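PDB 7LT2: Mab-21 domain-containing protein from Tribolium castaneum, which senses double-stranded RNA in the cytoplasm and, once triggered, joins ATP and GTP into the cyclic dinucleotide 2',3'-cGAMP in innate antiviral defence. Local coordinates for residues A[131-134]-A[135-138]; A[233-236]-A[237-240]. All coordinates share one frame; numbering follows the deposited sequence.

Both contacts lie in the Mab-21 nucleotidyltransferase domain, their centres about 13 Å apart and on the same side of the chain's centre. Interaction 1 comes first along the chain and forms the opening turns of helix 131-147, which packs on the central mixed sheet through strand 188-200. Interaction 2, roughly a hundred residues later, is the turn that leads from the loop after strand 222-225 into strand 240-243. The two meet directly: T131 N lies 2.8 Å from G237 O, a probable hydrogen bond, and the CG2 methyl of T131 packs on W240. The start of the helix is thereby docked against the entrance to a strand whose S241 probably binds GTP.

Interaction 1: A[131-134]-A[135-138]; sequences TGKT and LRWM
R136 folds back along the first turn of helix 131-147 and lays its guanidinium over the backbone of G132 and K133. Its chain leaves with CG anti to the carbonyl carbon (chi1 -68°) and bends at chi3, which returns the flat group to the preceding residues of the turn. There G132 O lies 3.4 Å from R136 NH1, above the guanidinium plane and at too poor an angle for a hydrogen bond; that carbonyl is used instead by R136 N, 2.9 Å from G132 O. R136 NH2 reaches the side chain of K133, 3.4 Å from K133 CG, where the two chains cross. The ammonium of K133 turns elsewhere, its NZ bonding L123 O and K120 O, and K133 NZ stays 6.1 Å from R136 NH2, so the two like charges do not touch.

The other three carbonyls of the turn are engaged in the same way, in regular helical i to i+4 bonds. T131 O receives L135 N at 2.9 Å, K133 O receives W137 N, and T134 O receives M138 N. L135 also packs its CG 3.4 Å from T131 O.

At the start of the helix, D130 gives two acceptors: its OD1 takes K133 N, while its carbonyl O takes the OG1 of T134. The amide of T131 is taken up by the G237 carbonyl, to which T131 OG1 adds a weak hydrogen bond. With OG1 beside the backbone N (chi1 -60°), the hydroxyl of T134 is turned back toward D130, and its side chain packs on A196 and F198 of strand 188-200. W137 meets the ring of F122. The bond from the D130 carboxylate to the amide three residues on is that of an aspartate N-cap, opening a helix packed on the nucleotidyltransferase sheet.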
loop_
_atom_site.group_PDB
_atom_site.type_symbol
_atom_site.label_atom_id
_atom_site.label_comp_id
_atom_site.label_asym_id
_atom_site.label_seq_id
_atom_site.Cartn_x
_atom_site.Cartn_y
_atom_site.Cartn_z
ATOM N N THR A 131 -11.383 -0.653 -15.980
ATOM C CA THR A 131 -10.653 0.155 -15.005
ATOM C C THR A 131 -10.894 1.644 -15.219
ATOM O O THR A 131 -11.103 2.387 -14.255
ATOM C CB THR A 131 -9.153 -0.146 -15.068
ATOM O OG1 THR A 131 -8.662 0.110 -16.389
ATOM C CG2 THR A 131 -8.873 -1.587 -14.698
ATOM N N GLY A 132 -10.859 2.100 -16.471
ATOM C CA GLY A 132 -11.067 3.515 -16.734
ATOM C C GLY A 132 -12.452 3.988 -16.337
ATOM O O GLY A 132 -12.605 5.052 -15.734
ATOM N N LYS A 133 -13.480 3.200 -16.665
ATOM C CA LYS A 133 -14.838 3.576 -16.282
ATOM C C LYS A 133 -14.985 3.624 -14.768
ATOM O O LYS A 133 -15.605 4.547 -14.229
ATOM C CB LYS A 133 -15.849 2.603 -16.891
ATOM C CG LYS A 133 -15.823 2.585 -18.415
ATOM C CD LYS A 133 -16.945 1.741 -18.990
ATOM C CE LYS A 133 -18.275 2.467 -18.904
ATOM N NZ LYS A 133 -19.321 1.882 -19.812
ATOM N N THR A 134 -14.412 2.639 -14.068
ATOM C CA THR A 134 -14.468 2.614 -12.608
ATOM C C THR A 134 -13.799 3.848 -12.013
ATOM O O THR A 134 -14.331 4.476 -11.090
ATOM C CB THR A 134 -13.802 1.338 -12.077
ATOM O OG1 THR A 134 -14.483 0.183 -12.584
ATOM C CG2 THR A 134 -13.836 1.300 -10.546
ATOM N N LEU A 135 -12.616 4.201 -12.516
ATOM C CA LEU A 135 -11.908 5.360 -11.981
ATOM C C LEU A 135 -12.675 6.651 -12.252
ATOM O O LEU A 135 -12.745 7.533 -11.386
ATOM C CB LEU A 135 -10.497 5.424 -12.568
ATOM C CG LEU A 135 -9.520 4.361 -12.050
ATOM C CD1 LEU A 135 -8.324 4.222 -12.986
ATOM C CD2 LEU A 135 -9.047 4.705 -10.642
ATOM N N ARG A 136 -13.267 6.778 -13.443
ATOM C CA ARG A 136 -14.044 7.976 -13.752
ATOM C C ARG A 136 -15.283 8.069 -12.874
ATOM O O ARG A 136 -15.667 9.164 -12.444
ATOM C CB ARG A 136 -14.429 7.992 -15.232
ATOM C CG ARG A 136 -13.243 8.183 -16.151
ATOM C CD ARG A 136 -13.669 8.529 -17.567
ATOM N NE ARG A 136 -14.316 7.407 -18.232
ATOM C CZ ARG A 136 -13.667 6.424 -18.841
ATOM N NH1 ARG A 136 -12.345 6.379 -18.866
ATOM N NH2 ARG A 136 -14.362 5.464 -19.445
ATOM N N TRP A 137 -15.917 6.928 -12.592
ATOM C CA TRP A 137 -17.096 6.924 -11.734
ATOM C C TRP A 137 -16.748 7.379 -10.323
ATOM O O TRP A 137 -17.466 8.194 -9.731
ATOM C CB TRP A 137 -17.714 5.528 -11.716
ATOM C CG TRP A 137 -18.893 5.373 -10.811
ATOM C CD1 TRP A 137 -20.188 5.689 -11.094
ATOM C CD2 TRP A 137 -18.889 4.834 -9.487
ATOM N NE1 TRP A 137 -20.994 5.387 -10.020
ATOM C CE2 TRP A 137 -20.220 4.857 -9.023
ATOM C CE3 TRP A 137 -17.892 4.327 -8.651
ATOM C CZ2 TRP A 137 -20.576 4.403 -7.755
ATOM C CZ3 TRP A 137 -18.246 3.877 -7.390
ATOM C CH2 TRP A 137 -19.579 3.917 -6.956
ATOM N N MET A 138 -15.642 6.874 -9.771
ATOM C CA MET A 138 -15.258 7.262 -8.418
ATOM C C MET A 138 -14.842 8.730 -8.359
ATOM O O MET A 138 -15.196 9.440 -7.414
ATOM C CB MET A 138 -14.131 6.358 -7.914
ATOM C CG MET A 138 -13.629 6.701 -6.521
ATOM S SD MET A 138 -14.922 6.579 -5.262
ATOM C CE MET A 138 -15.133 4.807 -5.153
#

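Interaction 2: A[233-236]-A[237-240]; sequences VNPQ and GRYW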
loop_
_atom_site.group_PDB
_atom_site.type_symbol
_atom_site.label_atom_id
_atom_site.label_comp_id
_atom_site.label_asym_id
_atom_site.label_seq_id
_atom_site.Cartn_x
_atom_site.Cartn_y
_atom_site.Cartn_z
ATOM N N VAL A 233 -1.212 -2.455 -23.382
ATOM C CA VAL A 233 -1.843 -3.759 -23.548
ATOM C C VAL A 233 -3.212 -3.552 -24.183
ATOM O O VAL A 233 -3.786 -2.462 -24.144
ATOM C CB VAL A 233 -1.979 -4.540 -22.216
ATOM C CG1 VAL A 233 -2.000 -6.039 -22.480
ATOM C CG2 VAL A 233 -0.854 -4.189 -21.248
ATOM N N ASN A 234 -3.732 -4.621 -24.785
ATOM C CA ASN A 234 -5.026 -4.607 -25.448
ATOM C C ASN A 234 -5.771 -5.878 -25.064
ATOM O O ASN A 234 -5.165 -6.960 -25.034
ATOM C CB ASN A 234 -4.877 -4.524 -26.975
ATOM C CG ASN A 234 -6.211 -4.436 -27.690
ATOM O OD1 ASN A 234 -6.829 -5.455 -28.005
ATOM N ND2 ASN A 234 -6.666 -3.214 -27.947
ATOM N N PRO A 235 -7.081 -5.792 -24.771
ATOM C CA PRO A 235 -7.930 -4.594 -24.809
ATOM C C PRO A 235 -7.719 -3.621 -23.652
ATOM O O PRO A 235 -7.494 -4.019 -22.505
ATOM C CB PRO A 235 -9.346 -5.173 -24.762
ATOM C CG PRO A 235 -9.195 -6.454 -24.052
ATOM C CD PRO A 235 -7.863 -7.002 -24.466
ATOM N N GLN A 236 -7.807 -2.338 -23.984
ATOM C CA GLN A 236 -7.610 -1.275 -23.010
ATOM C C GLN A 236 -8.714 -1.308 -21.959
ATOM O O GLN A 236 -9.898 -1.427 -22.290
ATOM C CB GLN A 236 -7.587 0.074 -23.729
ATOM C CG GLN A 236 -7.240 1.275 -22.870
ATOM C CD GLN A 236 -7.026 2.526 -23.704
ATOM O OE1 GLN A 236 -6.111 2.589 -24.526
ATOM N NE2 GLN A 236 -7.879 3.526 -23.504
ATOM N N GLY A 237 -8.321 -1.220 -20.689
ATOM C CA GLY A 237 -9.264 -1.114 -19.595
ATOM C C GLY A 237 -9.671 -2.418 -18.942
ATOM O O GLY A 237 -10.269 -2.386 -17.857
ATOM N N ARG A 238 -9.366 -3.565 -19.553
ATOM C CA ARG A 238 -9.786 -4.845 -18.993
ATOM C C ARG A 238 -8.850 -5.384 -17.922
ATOM O O ARG A 238 -9.247 -6.287 -17.178
ATOM C CB ARG A 238 -9.900 -5.902 -20.090
ATOM C CG ARG A 238 -11.231 -5.939 -20.782
ATOM C CD ARG A 238 -11.393 -7.260 -21.496
ATOM N NE ARG A 238 -12.408 -7.187 -22.534
ATOM C CZ ARG A 238 -12.622 -8.134 -23.433
ATOM N NH1 ARG A 238 -11.899 -9.242 -23.453
ATOM N NH2 ARG A 238 -13.586 -7.969 -24.333
ATOM N N TYR A 239 -7.620 -4.883 -17.840
ATOM C CA TYR A 239 -6.595 -5.485 -16.993
ATOM C C TYR A 239 -6.626 -4.866 -15.602
ATOM O O TYR A 239 -6.389 -3.664 -15.443
ATOM C CB TYR A 239 -5.212 -5.324 -17.623
ATOM C CG TYR A 239 -4.998 -6.175 -18.850
ATOM C CD1 TYR A 239 -5.472 -5.767 -20.087
ATOM C CD2 TYR A 239 -4.323 -7.390 -18.774
ATOM C CE1 TYR A 239 -5.282 -6.538 -21.220
ATOM C CE2 TYR A 239 -4.124 -8.172 -19.907
ATOM C CZ TYR A 239 -4.612 -7.738 -21.127
ATOM O OH TYR A 239 -4.426 -8.498 -22.263
ATOM N N TRP A 240 -6.901 -5.697 -14.600
ATOM C CA TRP A 240 -6.916 -5.298 -13.200
ATOM C C TRP A 240 -5.744 -5.937 -12.469
ATOM O O TRP A 240 -5.359 -7.070 -12.775
ATOM C CB TRP A 240 -8.225 -5.719 -12.530
ATOM C CG TRP A 240 -9.405 -4.960 -13.019
ATOM C CD1 TRP A 240 -10.018 -5.089 -14.231
ATOM C CD2 TRP A 240 -10.123 -3.945 -12.310
ATOM N NE1 TRP A 240 -11.073 -4.216 -14.324
ATOM C CE2 TRP A 240 -11.164 -3.503 -13.158
ATOM C CE3 TRP A 240 -9.991 -3.364 -11.047
ATOM C CZ2 TRP A 240 -12.062 -2.506 -12.781
ATOM C CZ3 TRP A 240 -10.889 -2.378 -10.669
ATOM C CH2 TRP A 240 -11.909 -1.958 -11.537
#
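Y239 and P235, the residues most deeply engaged here, meet where the chain doubles back before strand 240-243. The phenol ring crosses the pyrrolidine at about a right angle, with P235 CD 4.2 Å from Y239 CE1, while P235 O lies in the ring plane at its edge, 3.6 Å from Y239 CE1. V233 lies over one face of the ring, its CB offset toward the rim, and its CG1, anti to the backbone N (chi1 -153°), touches Y239 CZ at 3.4 Å. The hydroxyl of Y239 is bonded to N91 OD1, and W97 meets the ring edge to face, so the tyrosine is buried between this turn, the loop around N91 and strand 95-100.

R238 comes to the same face of the proline, further along the ring at CG. Its extended chain passes P235 CG, which is 3.5 Å from R238 CD, and the guanidinium beyond it makes cation-pi contacts with F128 and W97. A long, weak ion pair joins R238 NH2 to D125.

G237 sits at the bend. Its positive phi (93°) would jam a CB against the carbonyl of Q236, and the lack of one lets the backbone turn there. The peptide bond before P235 is cis, a kink consistent with V233 and P235 both reaching the same tyrosine.

P235 to R238 form a type II beta turn, with glycine at its third position, which in this nucleotidyltransferase domain feeds the chain into strand 240-243.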